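Putative branched-chain amino acid aminotransferase IlvE (Streptococcus mutans, PDB 4DQN) probably transfers the amino group of leucine, isoleucine or valine to 2-oxoglutarate, using pyridoxal 5'-phosphate as cofactor. Local coordinates at residues A[216-230]-A[241-253]. Residues are numbered along the deposited sequence; the frame is centred on the assembly and turned at random.
Sequences PATHTKIEEVGSANF and TPLSPSILPSVTK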
ATOM      1  N   PRO A 216      -1.368  15.888   6.466  1.00 41.29           N
ATOM      2  CA  PRO A 216      -0.937  15.997   5.064  1.00 40.76           C
ATOM      3  C   PRO A 216      -1.508  17.209   4.325  1.00 44.48           C
ATOM      4  O   PRO A 216      -0.871  17.687   3.386  1.00 46.73           O
ATOM      5  CB  PRO A 216      -1.430  14.686   4.429  1.00 44.20           C
ATOM      6  CG  PRO A 216      -2.506  14.169   5.359  1.00 42.80           C
ATOM      7  CD  PRO A 216      -2.095  14.633   6.735  1.00 41.16           C
ATOM      8  N   ALA A 217      -2.674  17.698   4.739  1.00 45.44           N
ATOM      9  CA  ALA A 217      -3.270  18.870   4.099  1.00 47.46           C
ATOM     10  C   ALA A 217      -2.452  20.134   4.342  1.00 46.56           C
ATOM     11  O   ALA A 217      -2.026  20.802   3.395  1.00 52.37           O
ATOM     12  CB  ALA A 217      -4.701  19.076   4.586  1.00 50.07           C
ATOM     13  N   THR A 218      -2.242  20.460   5.615  1.00 42.81           N
ATOM     14  CA  THR A 218      -1.659  21.752   5.974  1.00 45.34           C
ATOM     15  C   THR A 218      -0.276  21.687   6.640  1.00 44.05           C
ATOM     16  O   THR A 218       0.429  22.697   6.706  1.00 40.70           O
ATOM     17  CB  THR A 218      -2.623  22.544   6.881  1.00 45.00           C
ATOM     18  OG1 THR A 218      -2.598  22.004   8.208  1.00 44.53           O
ATOM     19  CG2 THR A 218      -4.042  22.448   6.346  1.00 43.88           C
ATOM     20  N   HIS A 219       0.104  20.505   7.131  1.00 39.59           N
ATOM     21  CA  HIS A 219       1.374  20.331   7.842  1.00 40.01           C
ATOM     22  C   HIS A 219       1.537  21.345   8.973  1.00 41.50           C
ATOM     23  O   HIS A 219       2.535  22.064   9.042  1.00 37.36           O
ATOM     24  CB  HIS A 219       2.566  20.373   6.872  1.00 37.88           C
ATOM     25  CG  HIS A 219       2.786  19.084   6.142  1.00 40.70           C
ATOM     26  ND1 HIS A 219       3.886  18.278   6.361  1.00 41.18           N
ATOM     27  CD2 HIS A 219       2.035  18.447   5.211  1.00 40.25           C
ATOM     28  CE1 HIS A 219       3.803  17.205   5.595  1.00 40.57           C
ATOM     29  NE2 HIS A 219       2.687  17.280   4.889  1.00 39.23           N
ATOM     30  N   THR A 220       0.543  21.396   9.856  1.00 35.95           N
ATOM     31  CA  THR A 220       0.602  22.299  10.998  1.00 38.00           C
ATOM     32  C   THR A 220       0.245  21.591  12.314  1.00 40.72           C
ATOM     33  O   THR A 220       0.454  22.133  13.405  1.00 39.13           O
ATOM     34  CB  THR A 220      -0.325  23.497  10.777  1.00 43.76           C
ATOM     35  OG1 THR A 220      -0.045  24.504  11.757  1.00 56.95           O
ATOM     36  CG2 THR A 220      -1.766  23.061  10.896  1.00 39.47           C
ATOM     37  N   LYS A 221      -0.282  20.372  12.201  1.00 37.77           N
ATOM     38  CA  LYS A 221      -0.731  19.607  13.361  1.00 37.34           C
ATOM     39  C   LYS A 221      -0.103  18.220  13.333  1.00 39.95           C
ATOM     40  O   LYS A 221       0.098  17.643  12.261  1.00 36.84           O
ATOM     41  CB  LYS A 221      -2.250  19.468  13.333  1.00 41.33           C
ATOM     42  CG  LYS A 221      -3.002  20.785  13.296  1.00 43.59           C
ATOM     43  CD  LYS A 221      -4.479  20.563  12.986  1.00 47.72           C
ATOM     44  CE  LYS A 221      -4.632  19.818  11.667  1.00 51.99           C
ATOM     45  NZ  LYS A 221      -6.045  19.467  11.351  1.00 56.22           N
ATOM     46  N   ILE A 222       0.210  17.689  14.509  1.00 37.15           N
ATOM     47  CA  ILE A 222       0.826  16.372  14.615  1.00 36.54           C
ATOM     48  C   ILE A 222      -0.191  15.277  14.333  1.00 38.95           C
ATOM     49  O   ILE A 222      -1.328  15.329  14.813  1.00 36.67           O
ATOM     50  CB  ILE A 222       1.450  16.156  16.015  1.00 37.37           C
ATOM     51  CG1 ILE A 222       2.663  17.071  16.196  1.00 38.71           C
ATOM     52  CG2 ILE A 222       1.872  14.706  16.209  1.00 34.86           C
ATOM     53  CD1 ILE A 222       3.329  16.933  17.567  1.00 38.40           C
ATOM     54  N   GLU A 223       0.218  14.291  13.540  1.00 35.49           N
ATOM     55  CA  GLU A 223      -0.624  13.141  13.258  1.00 36.28           C
ATOM     56  C   GLU A 223      -0.200  11.957  14.106  1.00 39.66           C
ATOM     57  O   GLU A 223      -0.938  11.503  14.991  1.00 43.52           O
ATOM     58  CB  GLU A 223      -0.503  12.754  11.789  1.00 42.03           C
ATOM     59  CG  GLU A 223      -1.104  13.762  10.846  1.00 43.30           C
ATOM     60  CD  GLU A 223      -2.457  13.349  10.340  1.00 43.89           C
ATOM     61  OE1 GLU A 223      -2.538  12.326   9.628  1.00 42.16           O
ATOM     62  OE2 GLU A 223      -3.442  14.046  10.658  1.00 46.32           O
ATOM     63  N   GLU A 224       0.992  11.445  13.821  1.00 37.60           N
ATOM     64  CA  GLU A 224       1.495  10.294  14.557  1.00 38.03           C
ATOM     65  C   GLU A 224       3.020  10.152  14.512  1.00 35.69           C
ATOM     66  O   GLU A 224       3.703  10.825  13.726  1.00 34.80           O
ATOM     67  CB  GLU A 224       0.792   9.000  14.101  1.00 41.19           C
ATOM     68  CG  GLU A 224       0.694   8.796  12.594  1.00 44.19           C
ATOM     69  CD  GLU A 224      -0.255   7.658  12.234  1.00 50.69           C
ATOM     70  OE1 GLU A 224      -1.427   7.694  12.661  1.00 50.37           O
ATOM     71  OE2 GLU A 224       0.173   6.720  11.534  1.00 53.69           O
ATOM     72  N   VAL A 225       3.524   9.269  15.376  1.00 34.86           N
ATOM     73  CA  VAL A 225       4.951   9.043  15.577  1.00 34.26           C
ATOM     74  C   VAL A 225       5.300   7.683  14.986  1.00 38.55           C
ATOM     75  O   VAL A 225       5.136   6.649  15.642  1.00 36.30           O
ATOM     76  CB  VAL A 225       5.273   9.042  17.078  1.00 37.00           C
ATOM     77  CG1 VAL A 225       6.779   9.116  17.319  1.00 34.56           C
ATOM     78  CG2 VAL A 225       4.550  10.200  17.778  1.00 32.09           C
ATOM     79  N   GLY A 226       5.782   7.686  13.745  1.00 40.39           N
ATOM     80  CA  GLY A 226       5.934   6.455  12.996  1.00 36.12           C
ATOM     81  C   GLY A 226       4.563   5.832  12.871  1.00 41.07           C
ATOM     82  O   GLY A 226       3.628   6.479  12.382  1.00 43.29           O
ATOM     83  N   SER A 227       4.426   4.595  13.344  1.00 40.06           N
ATOM     84  CA  SER A 227       3.135   3.913  13.303  1.00 43.49           C
ATOM     85  C   SER A 227       2.392   4.018  14.638  1.00 43.97           C
ATOM     86  O   SER A 227       1.294   3.467  14.784  1.00 44.99           O
ATOM     87  CB  SER A 227       3.317   2.442  12.914  1.00 45.97           C
ATOM     88  OG  SER A 227       4.012   1.729  13.923  1.00 47.92           O
ATOM     89  N   ALA A 228       2.989   4.734  15.597  1.00 37.99           N
ATOM     90  CA  ALA A 228       2.415   4.900  16.942  1.00 36.51           C
ATOM     91  C   ALA A 228       1.743   6.261  17.117  1.00 37.34           C
ATOM     92  O   ALA A 228       2.026   7.196  16.362  1.00 36.52           O
ATOM     93  CB  ALA A 228       3.497   4.713  18.003  1.00 36.84           C
ATOM     94  N   ASN A 229       0.864   6.376  18.113  1.00 33.05           N
ATOM     95  CA  ASN A 229       0.166   7.644  18.382  1.00 30.95           C
ATOM     96  C   ASN A 229       1.009   8.575  19.253  1.00 33.15           C
ATOM     97  O   ASN A 229       1.834   8.105  20.028  1.00 37.04           O
ATOM     98  CB  ASN A 229      -1.176   7.395  19.078  1.00 33.12           C
ATOM     99  CG  ASN A 229      -2.252   6.872  18.134  1.00 37.70           C
ATOM    100  OD1 ASN A 229      -3.337   6.493  18.567  1.00 42.05           O
ATOM    101  ND2 ASN A 229      -1.949   6.832  16.848  1.00 37.90           N
ATOM    102  N   PHE A 230       0.803   9.885  19.113  1.00 29.29           N
ATOM    103  CA  PHE A 230       1.452  10.890  19.951  1.00 32.34           C
ATOM    104  C   PHE A 230       0.511  11.218  21.110  1.00 30.40           C
ATOM    105  O   PHE A 230      -0.718  11.189  20.949  1.00 30.19           O
ATOM    106  CB  PHE A 230       1.733  12.165  19.127  1.00 32.80           C
ATOM    107  CG  PHE A 230       2.335  13.313  19.930  1.00 34.30           C
ATOM    108  CD1 PHE A 230       1.518  14.244  20.585  1.00 31.57           C
ATOM    109  CD2 PHE A 230       3.713  13.463  20.018  1.00 30.99           C
ATOM    110  CE1 PHE A 230       2.075  15.297  21.318  1.00 34.07           C
ATOM    111  CE2 PHE A 230       4.279  14.514  20.747  1.00 31.73           C
ATOM    112  CZ  PHE A 230       3.463  15.433  21.392  1.00 30.48           C
ATOM    113  N   THR A 241      -4.179  13.905  22.876  1.00 33.32           N
ATOM    114  CA  THR A 241      -3.674  13.088  21.767  1.00 34.58           C
ATOM    115  C   THR A 241      -4.342  13.573  20.488  1.00 36.40           C
ATOM    116  O   THR A 241      -5.505  13.973  20.521  1.00 36.36           O
ATOM    117  CB  THR A 241      -3.951  11.577  22.014  1.00 35.98           C
ATOM    118  OG1 THR A 241      -3.325  10.770  21.002  1.00 31.29           O
ATOM    119  CG2 THR A 241      -5.438  11.298  22.030  1.00 34.26           C
ATOM    120  N   PRO A 242      -3.605  13.568  19.362  1.00 34.97           N
ATOM    121  CA  PRO A 242      -4.157  14.036  18.086  1.00 35.43           C
ATOM    122  C   PRO A 242      -5.387  13.262  17.622  1.00 36.69           C
ATOM    123  O   PRO A 242      -5.486  12.038  17.769  1.00 33.80           O
ATOM    124  CB  PRO A 242      -3.002  13.799  17.101  1.00 32.12           C
ATOM    125  CG  PRO A 242      -1.778  13.917  17.951  1.00 32.36           C
ATOM    126  CD  PRO A 242      -2.165  13.273  19.259  1.00 30.75           C
ATOM    127  N   LEU A 243      -6.334  13.998  17.055  1.00 38.25           N
ATOM    128  CA  LEU A 243      -7.469  13.388  16.391  1.00 43.98           C
ATOM    129  C   LEU A 243      -7.539  13.832  14.933  1.00 48.31           C
ATOM    130  O   LEU A 243      -7.767  15.008  14.633  1.00 47.30           O
ATOM    131  CB  LEU A 243      -8.762  13.767  17.105  1.00 48.88           C
ATOM    132  CG  LEU A 243     -10.058  13.306  16.434  1.00 53.03           C
ATOM    133  CD1 LEU A 243     -10.009  11.814  16.051  1.00 50.62           C
ATOM    134  CD2 LEU A 243     -11.213  13.597  17.370  1.00 52.33           C
ATOM    135  N   SER A 244      -7.350  12.886  14.025  1.00 49.36           N
ATOM    136  CA  SER A 244      -7.522  13.155  12.606  1.00 49.45           C
ATOM    137  C   SER A 244      -8.094  11.912  11.960  1.00 45.87           C
ATOM    138  O   SER A 244      -7.891  10.808  12.463  1.00 51.27           O
ATOM    139  CB  SER A 244      -6.185  13.526  11.956  1.00 50.86           C
ATOM    140  OG  SER A 244      -6.108  13.039  10.620  1.00 45.63           O
ATOM    141  N   PRO A 245      -8.821  12.087  10.846  1.00 43.14           N
ATOM    142  CA  PRO A 245      -9.355  10.955  10.081  1.00 48.47           C
ATOM    143  C   PRO A 245      -8.268  10.284   9.245  1.00 46.94           C
ATOM    144  O   PRO A 245      -8.564   9.368   8.471  1.00 45.43           O
ATOM    145  CB  PRO A 245     -10.361  11.626   9.144  1.00 50.53           C
ATOM    146  CG  PRO A 245      -9.810  13.009   8.937  1.00 48.32           C
ATOM    147  CD  PRO A 245      -9.207  13.387  10.261  1.00 47.64           C
ATOM    148  N   SER A 246      -7.032  10.763   9.393  1.00 43.91           N
ATOM    149  CA  SER A 246      -5.888  10.278   8.626  1.00 46.23           C
ATOM    150  C   SER A 246      -4.960   9.485   9.556  1.00 43.63           C
ATOM    151  O   SER A 246      -3.932   8.941   9.139  1.00 44.81           O
ATOM    152  CB  SER A 246      -5.148  11.471   7.993  1.00 42.87           C
ATOM    153  OG  SER A 246      -3.966  11.062   7.323  1.00 52.82           O
ATOM    154  N   ILE A 247      -5.353   9.415  10.823  1.00 43.05           N
ATOM    155  CA  ILE A 247      -4.556   8.775  11.865  1.00 45.11           C
ATOM    156  C   ILE A 247      -5.085   7.370  12.191  1.00 42.77           C
ATOM    157  O   ILE A 247      -6.299   7.154  12.249  1.00 42.35           O
ATOM    158  CB  ILE A 247      -4.578   9.654  13.149  1.00 48.59           C
ATOM    159  CG1 ILE A 247      -3.717  10.908  12.951  1.00 45.98           C
ATOM    160  CG2 ILE A 247      -4.133   8.874  14.380  1.00 45.99           C
ATOM    161  CD1 ILE A 247      -3.904  11.941  14.062  1.00 43.98           C
ATOM    162  N   LEU A 248      -4.174   6.417  12.383  1.00 45.68           N
ATOM    163  CA  LEU A 248      -4.547   5.099  12.890  1.00 44.88           C
ATOM    164  C   LEU A 248      -4.831   5.183  14.387  1.00 44.06           C
ATOM    165  O   LEU A 248      -3.945   5.518  15.169  1.00 46.58           O
ATOM    166  CB  LEU A 248      -3.424   4.086  12.665  1.00 46.14           C
ATOM    167  CG  LEU A 248      -3.721   2.728  13.315  1.00 46.03           C
ATOM    168  CD1 LEU A 248      -4.230   1.760  12.271  1.00 44.34           C
ATOM    169  CD2 LEU A 248      -2.509   2.161  14.042  1.00 48.77           C
ATOM    170  N   PRO A 249      -6.065   4.859  14.797  1.00 45.75           N
ATOM    171  CA  PRO A 249      -6.399   4.906  16.225  1.00 43.89           C
ATOM    172  C   PRO A 249      -5.874   3.674  16.976  1.00 45.30           C
ATOM    173  O   PRO A 249      -6.409   2.575  16.791  1.00 46.26           O
ATOM    174  CB  PRO A 249      -7.934   4.921  16.223  1.00 49.25           C
ATOM    175  CG  PRO A 249      -8.350   4.333  14.879  1.00 47.53           C
ATOM    176  CD  PRO A 249      -7.124   4.221  13.996  1.00 45.82           C
ATOM    177  N   SER A 250      -4.842   3.846  17.804  1.00 41.27           N
ATOM    178  CA  SER A 250      -4.253   2.699  18.505  1.00 39.90           C
ATOM    179  C   SER A 250      -5.070   2.279  19.732  1.00 39.14           C
ATOM    180  O   SER A 250      -5.714   3.110  20.388  1.00 37.84           O
ATOM    181  CB  SER A 250      -2.776   2.941  18.859  1.00 39.06           C
ATOM    182  OG  SER A 250      -2.610   3.596  20.104  1.00 38.61           O
ATOM    183  N   VAL A 251      -5.075   0.981  20.014  1.00 34.89           N
ATOM    184  CA  VAL A 251      -5.755   0.458  21.203  1.00 32.20           C
ATOM    185  C   VAL A 251      -5.083   1.035  22.450  1.00 32.18           C
ATOM    186  O   VAL A 251      -5.732   1.350  23.453  1.00 32.65           O
ATOM    187  CB  VAL A 251      -5.703  -1.079  21.219  1.00 31.18           C
ATOM    188  CG1 VAL A 251      -6.504  -1.636  22.386  1.00 32.52           C
ATOM    189  CG2 VAL A 251      -6.251  -1.635  19.914  1.00 31.00           C
ATOM    190  N   THR A 252      -3.770   1.199  22.366  1.00 30.07           N
ATOM    191  CA  THR A 252      -2.998   1.754  23.474  1.00 32.87           C
ATOM    192  C   THR A 252      -3.439   3.186  23.794  1.00 35.90           C
ATOM    193  O   THR A 252      -3.607   3.540  24.964  1.00 29.59           O
ATOM    194  CB  THR A 252      -1.491   1.694  23.165  1.00 30.22           C
ATOM    195  OG1 THR A 252      -1.164   0.367  22.731  1.00 27.52           O
ATOM    196  CG2 THR A 252      -0.666   2.005  24.411  1.00 32.08           C
ATOM    197  N   LYS A 253      -3.665   3.995  22.760  1.00 33.74           N
ATOM    198  CA  LYS A 253      -4.137   5.369  22.960  1.00 29.28           C
ATOM    199  C   LYS A 253      -5.488   5.442  23.659  1.00 30.38           C
ATOM    200  O   LYS A 253      -5.669   6.232  24.590  1.00 33.07           O
ATOM    201  CB  LYS A 253      -4.219   6.127  21.630  1.00 33.97           C
ATOM    202  CG  LYS A 253      -5.115   7.355  21.740  1.00 38.05           C
ATOM    203  CD  LYS A 253      -5.275   8.104  20.433  1.00 45.45           C
ATOM    204  CE  LYS A 253      -6.328   7.486  19.534  1.00 43.48           C
ATOM    205  NZ  LYS A 253      -6.410   8.272  18.259  1.00 48.35           N
TER
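Glu223, Glu224 and Asn229 make a buried, largely hydrogen-bonded contact between the hairpin of strands 222-225 and 228-234, closed by a type II' turn from Val225 to Ala228, and the loop 242-250 that leads into helix 251-262. The carboxylate of Glu223 is gripped by two serines: Ser246 OG donates to OE1 (3.0 Å) and Ser244 OG to OE2 (2.9 Å), each on the syn side and somewhat out of the carboxylate plane. A bend at chi2 (-101°) turns this group to the serines, while Ile247 CG1 packs 3.8 Å from Glu223 CD. Ser244 OG also accepts from Ser246 N, forming an ST turn. With chi1 at 47°, Glu224 CG sits close to both its backbone N and its carbonyl carbon, and the extended chain beyond takes Leu248 N on the syn lone pair of OE1 at 3.0 Å. Asn229 bonds both ends of its amide to backbone: ND2 donates to Leu248 O (2.9 Å, 168° at the hydrogen), with that oxygen in the amide plane, whereas Ser250 N approaches OD1 from above the plane (3.1 Å). Ser250 is in turn the N-cap of helix 251-262, its OG accepting from Lys253 N. At the other end Thr241 OG1 donates to Phe230 O (2.6 Å), and Pro242 CD lies 4.0 Å from Phe230 CD1, at the ring edge. Glu223 and Glu224 both face Tyr213 in a classic beta bulge, consistent with consecutive carboxylates reaching one loop. Leu248 packs against Lys188, the predicted cofactor-attachment lysine, unmodified here, placing the loop beside the probable pyridoxal-phosphate site of a class-IV aminotransferase.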